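Local coordinates for fluoroacetyl-CoA-specific thioesterase-like domain-containing protein (Thermanaerovibrio acidaminovorans, PDB 3QOO) that is of unknown function but adopts a hot-dog fold related to fluoroacetyl-CoA-specific thioesterases, and so may bind or hydrolyse acyl-CoA thioesters, at residues 22-27 and 78-82; 44-48 and 85-89; 60-64 and 121-125; 65-71 and 116-122. The contacts are given in a common frame with arbitrary orientation. Residues are numbered along the deposited sequence.

Contact 1: 22-27 and 78-82; sequences VSVSDT and PAVLG. With NA (sodium ion), chain B.
A sodium-binding turn that follows strand 15-21 packs here against the loop leading into strand 84-95. The nearest CA atoms, those of Val22 and Leu81, are 4.8 Å apart, and the backbones are joined by one strong hydrogen bond, Gly82 N to Val22 O (2.9 Å, nearly linear). Gly82 takes a positive phi (87°/-10°), a conformation that glycine adopts readily. Val22 (t rotamer) points toward the partner loop: its CB is 3.3 Å from Val80 O, and its CG2 packs on Ala79 CB at 4.1 Å. Leu81 starts away, but its end folds back so that CD2 lies 3.8 Å from Thr27 CG2 and 3.5 Å from Ser23 C, covering the turn. Val24 (-59°/-34°) and Ser25 (-70°/-16°) form a turn consistent with type I, closed by Asp26 N to Ser23 O (2.9 Å). Asp26 OD2 fastens it by accepting from Ser23 N and Ser23 OG, each at 2.9 Å, while its OD1 forms a salt bridge with Lys20. Ser23 and Ser25, both p, present OG atoms to the sodium at 2.5 and 2.4 Å. Three waters at 2.4 to 2.5 Å bring the ligands to five, and water 1 accepts from Ser25 N (3.2 Å). Hard hydroxyl and water oxygens suit Na+; both protein ligands come from 22-27, while the Gly82 hydrogen bond and the apolar packing join the loops.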
loop_
_atom_site.group_PDB
_atom_site.type_symbol
_atom_site.label_atom_id
_atom_site.label_comp_id
_atom_site.label_asym_id
_atom_site.label_seq_id
_atom_site.Cartn_x
_atom_site.Cartn_y
_atom_site.Cartn_z
ATOM N N VAL A 22 9.281 13.487 -4.156
ATOM C CA VAL A 22 9.347 12.786 -2.868
ATOM C C VAL A 22 9.560 13.811 -1.766
ATOM O O VAL A 22 10.581 14.505 -1.725
ATOM C CB VAL A 22 10.425 11.698 -2.846
ATOM C CG1 VAL A 22 10.457 11.010 -1.488
ATOM C CG2 VAL A 22 10.239 10.702 -3.990
ATOM N N SER A 23 8.627 13.848 -0.818
ATOM C CA SER A 23 8.649 14.774 0.301
ATOM C C SER A 23 8.583 14.014 1.628
ATOM O O SER A 23 8.358 12.812 1.652
ATOM C CB SER A 23 7.526 15.789 0.209
ATOM O OG SER A 23 6.271 15.176 0.505
ATOM N N VAL A 24 8.740 14.737 2.725
ATOM C CA VAL A 24 8.779 14.092 4.036
ATOM C C VAL A 24 7.478 13.297 4.311
ATOM O O VAL A 24 7.515 12.218 4.897
ATOM C CB VAL A 24 9.150 15.110 5.176
ATOM C CG1 VAL A 24 8.088 16.196 5.307
ATOM C CG2 VAL A 24 9.479 14.388 6.512
ATOM N N SER A 25 6.325 13.771 3.818
ATOM C CA SER A 25 5.072 13.047 4.052
ATOM C C SER A 25 4.992 11.736 3.303
ATOM O O SER A 25 4.168 10.881 3.602
ATOM C CB SER A 25 3.876 13.914 3.750
ATOM O OG SER A 25 3.804 14.240 2.398
ATOM N N ASP A 26 5.861 11.549 2.318
ATOM C CA ASP A 26 5.947 10.336 1.526
ATOM C C ASP A 26 6.949 9.348 2.086
ATOM O O ASP A 26 7.061 8.254 1.556
ATOM C CB ASP A 26 6.358 10.682 0.080
ATOM C CG ASP A 26 5.442 11.681 -0.570
ATOM O OD1 ASP A 26 4.236 11.374 -0.599
ATOM O OD2 ASP A 26 5.921 12.745 -1.043
ATOM N N THR A 27 7.684 9.697 3.141
ATOM C CA THR A 27 8.740 8.833 3.690
ATOM C C THR A 27 8.394 8.430 5.100
ATOM O O THR A 27 8.849 7.364 5.585
ATOM C CB THR A 27 10.113 9.521 3.708
ATOM O OG1 THR A 27 10.118 10.572 4.702
ATOM C CG2 THR A 27 10.517 10.049 2.363
ATOM N N PRO A 78 15.634 2.757 -4.258
ATOM C CA PRO A 78 15.183 3.865 -3.446
ATOM C C PRO A 78 14.907 5.134 -4.254
ATOM O O PRO A 78 15.737 5.563 -5.045
ATOM C CB PRO A 78 16.332 4.045 -2.444
ATOM C CG PRO A 78 17.559 3.555 -3.197
ATOM C CD PRO A 78 17.027 2.341 -3.922
ATOM N N ALA A 79 13.768 5.758 -3.998
ATOM C CA ALA A 79 13.417 7.076 -4.534
ATOM C C ALA A 79 13.638 8.071 -3.402
ATOM O O ALA A 79 12.824 8.186 -2.493
ATOM C CB ALA A 79 11.972 7.088 -5.033
ATOM N N VAL A 80 14.768 8.756 -3.436
ATOM C CA VAL A 80 15.182 9.608 -2.327
ATOM C C VAL A 80 14.311 10.877 -2.228
ATOM O O VAL A 80 13.737 11.357 -3.211
ATOM C CB VAL A 80 16.702 10.010 -2.561
ATOM C CG1 VAL A 80 16.867 10.981 -3.715
ATOM C CG2 VAL A 80 17.387 10.557 -1.307
ATOM N N LEU A 81 14.275 11.451 -1.027
ATOM C CA LEU A 81 13.709 12.771 -0.853
ATOM C C LEU A 81 14.247 13.714 -1.939
ATOM O O LEU A 81 15.444 13.754 -2.201
ATOM C CB LEU A 81 14.146 13.354 0.476
ATOM C CG LEU A 81 13.446 12.837 1.687
ATOM C CD1 LEU A 81 14.359 13.169 2.892
ATOM C CD2 LEU A 81 12.070 13.475 1.819
ATOM N N GLY A 82 13.350 14.484 -2.544
ATOM C CA GLY A 82 13.694 15.466 -3.582
ATOM C C GLY A 82 13.717 14.868 -4.981
ATOM O O GLY A 82 13.822 15.607 -5.969
HETATM NA NA NA B . 4.282 16.335 1.363
HETATM O O HOH W 1 5.638 16.866 3.338
HETATM O O HOH W 2 3.160 15.702 -0.610
HETATM O O HOH W 3 2.285 17.211 2.366
#

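Contact 2: 44-48 and 85-89; sequences FLETM and VTFTV
Helix 41-56 rests on strand 84-95 through the inward-facing residues of segment 85-89. Segment 44-48 is helical (Met48 N to Phe44 O 3.0 Å). The axes of the short segments approach to 9.8 Å and cross at -51°; the nearest CA atoms, those of Met48 and Val89, are 6.8 Å apart. Extended backbone angles make alternate residues of the strand face the helix. Val85 comes first, its CG1 touching CE1 of Phe44 (m) at 4.5 Å. Thr86 turns to the other side. Phe87 (chi1 -72°, m) is the centre of the contact. Its CZ lies 3.6 Å from Phe44 CD1, the rings meeting rim to rim with centroids 5.8 Å apart and planes at 45°. Over one face of the Phe87 ring sits Thr47, whose CG2 is 3.4 Å from the centroid and 4° off the normal, a clear CH-pi contact. Threonine suits this place because its methyl can meet the ring while its OG1 hydrogen-bonds back to Ala43 O within the helix. Thr88, also outward, is hydrogen-bonded to Arg17. Val89 (t) closes the series, its CG2 4.3 Å from Met48 CG; Met48 is a selenomethionine whose end leads away from the strand. All six touching residues are buried, as befits the helix that the hot-dog sheet wraps. Strand 84-95 runs between strands 15-21 and 98-107, while Phe44 and Met48 extend the packing to strands 110-123, 64-75 and 98-107.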
loop_
_atom_site.group_PDB
_atom_site.type_symbol
_atom_site.label_atom_id
_atom_site.label_comp_id
_atom_site.label_asym_id
_atom_site.label_seq_id
_atom_site.Cartn_x
_atom_site.Cartn_y
_atom_site.Cartn_z
ATOM N N PHE A 44 3.923 4.926 -2.607
ATOM C CA PHE A 44 3.767 4.358 -3.949
ATOM C C PHE A 44 2.342 3.921 -4.182
ATOM O O PHE A 44 1.766 4.174 -5.250
ATOM C CB PHE A 44 4.715 3.185 -4.185
ATOM C CG PHE A 44 6.139 3.587 -4.399
ATOM C CD1 PHE A 44 6.548 4.151 -5.576
ATOM C CD2 PHE A 44 7.099 3.322 -3.456
ATOM C CE1 PHE A 44 7.841 4.517 -5.791
ATOM C CE2 PHE A 44 8.421 3.669 -3.674
ATOM C CZ PHE A 44 8.791 4.268 -4.839
ATOM N N LEU A 45 1.741 3.281 -3.180
ATOM C CA LEU A 45 0.372 2.806 -3.292
ATOM C C LEU A 45 -0.620 3.972 -3.424
ATOM O O LEU A 45 -1.497 3.954 -4.294
ATOM C CB LEU A 45 0.037 1.905 -2.107
ATOM C CG LEU A 45 -1.018 0.825 -2.325
ATOM C CD1 LEU A 45 -0.944 -0.197 -1.223
ATOM C CD2 LEU A 45 -2.414 1.381 -2.437
ATOM N N GLU A 46 -0.491 4.982 -2.579
ATOM C CA GLU A 46 -1.386 6.122 -2.626
ATOM C C GLU A 46 -1.374 6.762 -4.027
ATOM O O GLU A 46 -2.407 7.174 -4.561
ATOM C CB GLU A 46 -0.966 7.148 -1.576
ATOM C CG GLU A 46 -1.842 8.362 -1.557
ATOM C CD GLU A 46 -1.371 9.423 -0.594
ATOM O OE1 GLU A 46 -0.482 9.133 0.237
ATOM O OE2 GLU A 46 -1.916 10.544 -0.678
ATOM N N THR A 47 -0.185 6.871 -4.620
ATOM C CA THR A 47 -0.046 7.530 -5.903
ATOM C C THR A 47 -0.644 6.673 -7.030
ATOM O O THR A 47 -1.310 7.169 -7.937
ATOM C CB THR A 47 1.418 7.875 -6.170
ATOM O OG1 THR A 47 1.991 8.574 -5.038
ATOM C CG2 THR A 47 1.514 8.681 -7.435
HETATM N N MSE A 48 -0.433 5.365 -6.941
HETATM C CA MSE A 48 -1.072 4.435 -7.837
HETATM C C MSE A 48 -2.593 4.558 -7.781
HETATM O O MSE A 48 -3.268 4.615 -8.825
HETATM C CB MSE A 48 -0.631 3.010 -7.520
HETATM C CG MSE A 48 -1.360 1.954 -8.371
HETATM SE SE MSE A 48 -0.571 0.154 -8.236
HETATM C CE MSE A 48 -0.827 -0.183 -6.324
ATOM N N VAL A 85 9.536 11.302 -9.245
ATOM C CA VAL A 85 9.144 9.967 -9.672
ATOM C C VAL A 85 7.957 10.025 -10.623
ATOM O O VAL A 85 6.906 10.554 -10.265
ATOM C CB VAL A 85 8.808 9.064 -8.447
ATOM C CG1 VAL A 85 8.483 7.672 -8.898
ATOM C CG2 VAL A 85 9.974 9.056 -7.458
ATOM N N THR A 86 8.167 9.512 -11.833
ATOM C CA THR A 86 7.094 9.437 -12.822
ATOM C C THR A 86 6.355 8.108 -12.650
ATOM O O THR A 86 6.949 7.040 -12.779
ATOM C CB THR A 86 7.640 9.570 -14.239
ATOM O OG1 THR A 86 8.306 10.822 -14.328
ATOM C CG2 THR A 86 6.562 9.462 -15.295
ATOM N N PHE A 87 5.062 8.194 -12.370
ATOM C CA PHE A 87 4.179 7.048 -12.272
ATOM C C PHE A 87 3.388 6.896 -13.543
ATOM O O PHE A 87 2.811 7.876 -14.041
ATOM C CB PHE A 87 3.202 7.213 -11.116
ATOM C CG PHE A 87 3.787 7.077 -9.751
ATOM C CD1 PHE A 87 3.483 5.974 -8.973
ATOM C CD2 PHE A 87 4.589 8.064 -9.214
ATOM C CE1 PHE A 87 3.967 5.863 -7.671
ATOM C CE2 PHE A 87 5.100 7.908 -7.919
ATOM C CZ PHE A 87 4.792 6.819 -7.156
ATOM N N THR A 88 3.346 5.660 -14.047
ATOM C CA THR A 88 2.525 5.310 -15.201
ATOM C C THR A 88 1.603 4.183 -14.766
ATOM O O THR A 88 2.092 3.141 -14.299
ATOM C CB THR A 88 3.371 4.843 -16.387
ATOM O OG1 THR A 88 4.352 5.831 -16.687
ATOM C CG2 THR A 88 2.478 4.621 -17.616
ATOM N N VAL A 89 0.298 4.424 -14.856
ATOM C CA VAL A 89 -0.697 3.442 -14.540
ATOM C C VAL A 89 -1.520 3.130 -15.774
ATOM O O VAL A 89 -1.955 4.057 -16.453
ATOM C CB VAL A 89 -1.557 3.905 -13.343
ATOM C CG1 VAL A 89 -2.720 2.964 -13.095
ATOM C CG2 VAL A 89 -0.683 3.997 -12.073
#

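Contact 3: 60-64 and 121-125; sequences LPEGF and VVSTD
The turn that enters strand 64-75 meets the point where strand 110-123 gives way to helix 124-134. Among the hydrogen bonds, Thr124 N donates to Gly63 O (2.9 Å, 167°), which ties the first turn of the helix to the loop. Water 4 donates to the same Gly63 O (2.7 Å) and accepts from Asp125 N (3.0 Å), so the Asp125 amide is served through solvent. Ser123 occupies the N-cap, and its OG takes the amide of Leu126; serine is short enough to turn back onto the helix end. Within segment 60-64, Phe64 N to Pro61 O (3.1 Å) closes a type II turn, with Glu62 at -51°/130° and Gly63 at 98°/-2°, where a side chain would jam against the preceding carbonyl. Strand pairing ends in an antiparallel, non-hydrogen-bonded pair, Phe64 with Ser123 (CA to CA 4.5 Å), supported by CA-H...O contacts from Phe64 CA to Val122 O (3.2 Å) and from Ser123 CA to Gly63 O (3.4 Å). Two apolar contacts complete the junction: Phe64 (m) CD1 lies 4.2 Å from Val121 CG1, and Leu60 CD2 meets Val121 CG2 at 4.0 Å. The Phe64 ring also packs by CE1 on Ser123 CB at 4.1 Å. Met4 packs on Phe64 and Phe10 on Leu60, so the N-terminal region covers this end of the sheet, while Val65 and Val67 of strand 64-75 pack on Val122.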
loop_
_atom_site.group_PDB
_atom_site.type_symbol
_atom_site.label_atom_id
_atom_site.label_comp_id
_atom_site.label_asym_id
_atom_site.label_seq_id
_atom_site.Cartn_x
_atom_site.Cartn_y
_atom_site.Cartn_z
ATOM N N LEU A 60 -17.094 6.747 -15.770
ATOM C CA LEU A 60 -18.268 6.083 -15.246
ATOM C C LEU A 60 -19.445 7.027 -15.216
ATOM O O LEU A 60 -19.275 8.192 -14.941
ATOM C CB LEU A 60 -18.002 5.555 -13.817
ATOM C CG LEU A 60 -16.840 4.584 -13.700
ATOM C CD1 LEU A 60 -16.577 4.293 -12.221
ATOM C CD2 LEU A 60 -17.169 3.329 -14.465
ATOM N N PRO A 61 -20.653 6.491 -15.435
ATOM C CA PRO A 61 -21.816 7.353 -15.429
ATOM C C PRO A 61 -22.189 7.826 -14.050
ATOM O O PRO A 61 -21.754 7.237 -13.042
ATOM C CB PRO A 61 -22.911 6.459 -16.006
ATOM C CG PRO A 61 -22.500 5.111 -15.762
ATOM C CD PRO A 61 -20.994 5.103 -15.772
ATOM N N GLU A 62 -23.017 8.853 -13.997
ATOM C CA GLU A 62 -23.476 9.447 -12.754
ATOM C C GLU A 62 -24.009 8.385 -11.818
ATOM O O GLU A 62 -24.833 7.539 -12.203
ATOM C CB GLU A 62 -24.562 10.489 -13.059
ATOM C CG GLU A 62 -25.050 11.349 -11.870
ATOM C CD GLU A 62 -26.261 12.217 -12.283
ATOM O OE1 GLU A 62 -27.153 11.662 -12.947
ATOM O OE2 GLU A 62 -26.314 13.430 -11.942
ATOM N N GLY A 63 -23.534 8.423 -10.571
ATOM C CA GLY A 63 -23.951 7.476 -9.547
ATOM C C GLY A 63 -23.027 6.314 -9.335
ATOM O O GLY A 63 -23.318 5.478 -8.473
ATOM N N PHE A 64 -21.955 6.230 -10.117
ATOM C CA PHE A 64 -21.015 5.129 -10.013
ATOM C C PHE A 64 -19.605 5.673 -9.774
ATOM O O PHE A 64 -19.228 6.713 -10.301
ATOM C CB PHE A 64 -21.062 4.255 -11.276
ATOM C CG PHE A 64 -22.364 3.528 -11.426
ATOM C CD1 PHE A 64 -22.558 2.256 -10.901
ATOM C CD2 PHE A 64 -23.437 4.143 -12.005
ATOM C CE1 PHE A 64 -23.784 1.624 -11.012
ATOM C CE2 PHE A 64 -24.655 3.506 -12.093
ATOM C CZ PHE A 64 -24.832 2.267 -11.613
ATOM N N VAL A 121 -16.227 -1.400 -9.839
ATOM C CA VAL A 121 -17.180 -0.345 -10.057
ATOM C C VAL A 121 -18.406 -0.578 -9.200
ATOM O O VAL A 121 -18.970 -1.692 -9.198
ATOM C CB VAL A 121 -17.571 -0.244 -11.552
ATOM C CG1 VAL A 121 -18.699 0.774 -11.715
ATOM C CG2 VAL A 121 -16.370 0.065 -12.355
ATOM N N VAL A 122 -18.791 0.443 -8.429
ATOM C CA VAL A 122 -19.889 0.329 -7.495
ATOM C C VAL A 122 -20.846 1.498 -7.708
ATOM O O VAL A 122 -20.438 2.562 -8.149
ATOM C CB VAL A 122 -19.371 0.329 -5.999
ATOM C CG1 VAL A 122 -18.323 -0.757 -5.714
ATOM C CG2 VAL A 122 -18.810 1.692 -5.587
ATOM N N SER A 123 -22.101 1.276 -7.326
ATOM C CA SER A 123 -23.074 2.324 -7.123
ATOM C C SER A 123 -22.776 3.041 -5.811
ATOM O O SER A 123 -22.625 2.394 -4.774
ATOM C CB SER A 123 -24.458 1.699 -7.003
ATOM O OG SER A 123 -25.365 2.568 -6.372
ATOM N N THR A 124 -22.670 4.360 -5.842
ATOM C CA THR A 124 -22.407 5.144 -4.634
ATOM C C THR A 124 -23.547 4.906 -3.629
ATOM O O THR A 124 -23.312 4.829 -2.429
ATOM C CB THR A 124 -22.224 6.645 -4.926
ATOM O OG1 THR A 124 -23.434 7.148 -5.443
ATOM C CG2 THR A 124 -21.116 6.839 -5.928
ATOM N N ASP A 125 -24.790 4.813 -4.118
ATOM C CA ASP A 125 -25.908 4.550 -3.197
ATOM C C ASP A 125 -25.775 3.213 -2.475
ATOM O O ASP A 125 -25.942 3.118 -1.264
ATOM C CB ASP A 125 -27.254 4.622 -3.951
ATOM C CG ASP A 125 -27.647 6.059 -4.365
ATOM O OD1 ASP A 125 -27.049 7.059 -3.878
ATOM O OD2 ASP A 125 -28.571 6.191 -5.189
HETATM O O HOH W 4 -25.580 5.629 -6.925
#

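Contact 4: 65-71 and 116-122; sequences VSVGVRS and LQERVVV
Strands 65-71 and 116-122 run antiparallel; the axes of the short segments approach to 4.4 Å, their directions 141° apart. Val65 exchanges two hydrogen bonds with Val122 (Val65 N to Val122 O 3.0 Å, Val122 N to Val65 O 2.8 Å), and Val67 does so with Val120 (N to O 2.8 Å both ways). A classic beta bulge shifts the register: Val69 N (-117°/-17°; 2.9 Å) and, weakly, Arg70 N (3.4 Å) share Glu118 O, and Glu118 N donates to Arg70 O (2.8 Å). Arg70 NE and NH2 form a salt bridge to Glu118 OE1 (3.1 and 3.0 Å); OE2 pairs with Arg98. On the face of Ser66 and Ser71, Arg119 NE donates to Ser66 OG (2.8 Å), which hydrogen-bonds Asp57. Arg119 NH1 donates to Gln117 OE1 (2.8 Å), and Gln117 NE2 serves Ser71 OG (2.9 Å) and Thr49. Water 5 accepts from Gly68 N and Arg119 NH2, each at 3.2 Å; a CB at Gly68 would crowd NH1. Beta-branched valines favour extended backbone and pack on the face of Arg70 and Glu118 (Val67 CG2 to Val122 CG2 3.7 Å). Arg70 and Ser71 pair with a strand of the second subunit, continuing the sheet across the dimer, as in hot-dog proteins.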
loop_
_atom_site.group_PDB
_atom_site.type_symbol
_atom_site.label_atom_id
_atom_site.label_comp_id
_atom_site.label_asym_id
_atom_site.label_seq_id
_atom_site.Cartn_x
_atom_site.Cartn_y
_atom_site.Cartn_z
ATOM N N VAL A 65 -18.826 4.933 -8.986
ATOM C CA VAL A 65 -17.422 5.224 -8.697
ATOM C C VAL A 65 -16.664 3.906 -8.645
ATOM O O VAL A 65 -17.260 2.828 -8.635
ATOM C CB VAL A 65 -17.246 6.007 -7.361
ATOM C CG1 VAL A 65 -17.940 7.437 -7.439
ATOM C CG2 VAL A 65 -17.745 5.170 -6.203
ATOM N N SER A 66 -15.333 3.968 -8.553
ATOM C CA SER A 66 -14.528 2.758 -8.372
ATOM C C SER A 66 -14.002 2.668 -6.939
ATOM O O SER A 66 -13.813 3.684 -6.277
ATOM C CB SER A 66 -13.350 2.683 -9.363
ATOM O OG SER A 66 -12.362 3.635 -9.109
ATOM N N VAL A 67 -13.769 1.438 -6.489
ATOM C CA VAL A 67 -13.232 1.194 -5.152
ATOM C C VAL A 67 -12.111 0.186 -5.280
ATOM O O VAL A 67 -12.221 -0.763 -5.992
ATOM C CB VAL A 67 -14.336 0.670 -4.217
ATOM C CG1 VAL A 67 -13.774 0.382 -2.874
ATOM C CG2 VAL A 67 -15.480 1.681 -4.052
ATOM N N GLY A 68 -11.033 0.384 -4.541
ATOM C CA GLY A 68 -9.922 -0.520 -4.553
ATOM C C GLY A 68 -10.240 -1.822 -3.840
ATOM O O GLY A 68 -10.728 -1.793 -2.685
ATOM N N VAL A 69 -9.973 -2.979 -4.458
ATOM C CA VAL A 69 -10.114 -4.271 -3.755
ATOM C C VAL A 69 -8.840 -5.092 -3.569
ATOM O O VAL A 69 -8.831 -6.051 -2.776
ATOM C CB VAL A 69 -11.189 -5.201 -4.376
ATOM C CG1 VAL A 69 -12.571 -4.554 -4.375
ATOM C CG2 VAL A 69 -10.781 -5.731 -5.757
ATOM N N ARG A 70 -7.789 -4.780 -4.325
ATOM C CA ARG A 70 -6.504 -5.408 -4.085
ATOM C C ARG A 70 -5.407 -4.567 -4.656
ATOM O O ARG A 70 -5.553 -4.038 -5.785
ATOM C CB ARG A 70 -6.486 -6.795 -4.761
ATOM C CG ARG A 70 -5.138 -7.471 -5.017
ATOM C CD ARG A 70 -5.368 -8.805 -5.662
ATOM N NE ARG A 70 -5.963 -8.744 -7.002
ATOM C CZ ARG A 70 -5.293 -8.923 -8.130
ATOM N NH1 ARG A 70 -3.986 -9.144 -8.127
ATOM N NH2 ARG A 70 -5.939 -8.880 -9.284
ATOM N N SER A 71 -4.304 -4.407 -3.924
ATOM C CA SER A 71 -3.114 -3.713 -4.410
ATOM C C SER A 71 -1.878 -4.506 -4.095
ATOM O O SER A 71 -1.809 -5.178 -3.049
ATOM C CB SER A 71 -2.996 -2.323 -3.805
ATOM O OG SER A 71 -4.026 -1.462 -4.263
ATOM N N LEU A 116 0.359 -3.302 -8.982
ATOM C CA LEU A 116 -0.900 -3.533 -9.625
ATOM C C LEU A 116 -2.013 -3.161 -8.658
ATOM O O LEU A 116 -1.844 -3.194 -7.433
ATOM C CB LEU A 116 -1.057 -4.925 -10.097
ATOM C CG LEU A 116 -1.308 -5.994 -9.107
ATOM C CD1 LEU A 116 -2.712 -5.936 -8.422
ATOM C CD2 LEU A 116 -1.136 -7.367 -9.793
ATOM N N GLN A 117 -3.178 -2.861 -9.225
ATOM C CA GLN A 117 -4.356 -2.554 -8.438
ATOM C C GLN A 117 -5.597 -3.063 -9.155
ATOM O O GLN A 117 -5.763 -2.823 -10.362
ATOM C CB GLN A 117 -4.458 -1.068 -8.158
ATOM C CG GLN A 117 -5.604 -0.702 -7.188
ATOM C CD GLN A 117 -5.495 0.719 -6.731
ATOM O OE1 GLN A 117 -6.165 1.606 -7.268
ATOM N NE2 GLN A 117 -4.610 0.965 -5.758
ATOM N N GLU A 118 -6.461 -3.767 -8.439
ATOM C CA GLU A 118 -7.748 -4.180 -8.929
ATOM C C GLU A 118 -8.779 -3.275 -8.289
ATOM O O GLU A 118 -8.785 -3.131 -7.068
ATOM C CB GLU A 118 -8.026 -5.625 -8.580
ATOM C CG GLU A 118 -9.386 -6.154 -9.032
ATOM C CD GLU A 118 -9.656 -7.555 -8.595
ATOM O OE1 GLU A 118 -8.697 -8.289 -8.278
ATOM O OE2 GLU A 118 -10.856 -7.906 -8.559
ATOM N N ARG A 119 -9.644 -2.694 -9.113
ATOM C CA ARG A 119 -10.719 -1.822 -8.613
ATOM C C ARG A 119 -12.068 -2.360 -9.117
ATOM O O ARG A 119 -12.143 -2.968 -10.196
ATOM C CB ARG A 119 -10.518 -0.378 -9.106
ATOM C CG ARG A 119 -9.184 0.207 -8.684
ATOM C CD ARG A 119 -9.035 1.703 -8.948
ATOM N NE ARG A 119 -9.948 2.508 -8.151
ATOM C CZ ARG A 119 -9.777 2.809 -6.868
ATOM N NH1 ARG A 119 -8.660 2.447 -6.200
ATOM N NH2 ARG A 119 -10.728 3.489 -6.236
ATOM N N VAL A 120 -13.100 -2.139 -8.322
ATOM C CA VAL A 120 -14.458 -2.554 -8.633
ATOM C C VAL A 120 -15.327 -1.322 -8.854
ATOM O O VAL A 120 -15.184 -0.321 -8.171
ATOM C CB VAL A 120 -15.064 -3.493 -7.541
ATOM C CG1 VAL A 120 -15.168 -2.804 -6.158
ATOM C CG2 VAL A 120 -16.423 -4.041 -7.958
ATOM N N VAL A 121 -16.227 -1.400 -9.839
ATOM C CA VAL A 121 -17.180 -0.345 -10.057
ATOM C C VAL A 121 -18.406 -0.578 -9.200
ATOM O O VAL A 121 -18.970 -1.692 -9.198
ATOM C CB VAL A 121 -17.571 -0.244 -11.552
ATOM C CG1 VAL A 121 -18.699 0.774 -11.715
ATOM C CG2 VAL A 121 -16.370 0.065 -12.355
ATOM N N VAL A 122 -18.791 0.443 -8.429
ATOM C CA VAL A 122 -19.889 0.329 -7.495
ATOM C C VAL A 122 -20.846 1.498 -7.708
ATOM O O VAL A 122 -20.438 2.562 -8.149
ATOM C CB VAL A 122 -19.371 0.329 -5.999
ATOM C CG1 VAL A 122 -18.323 -0.757 -5.714
ATOM C CG2 VAL A 122 -18.810 1.692 -5.587
HETATM O O HOH W 5 -10.026 3.082 -3.129
#

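How the contacts relate
Along the chain, contacts 1 and 2 cross each other and the other two, while contact 4 nests inside contact 3; all lie in one hot-dog fold. Contact 2 is central, its centre about 7 Å from the chain's centre, where helix 41-56 lies on the sheet. Contact 1 touches it through Ala79 and Val22 on Val85, and contact 4 through Met48 on Leu116, Ser71 and Gln117. Contacts 3 and 4 share Val121 and Val122, their centres 13 Å apart; contact 1 is at the far end, its centre 34 Å from that of contact 3. Helix and sheet thus make one core, which contact 4 continues into the second subunit.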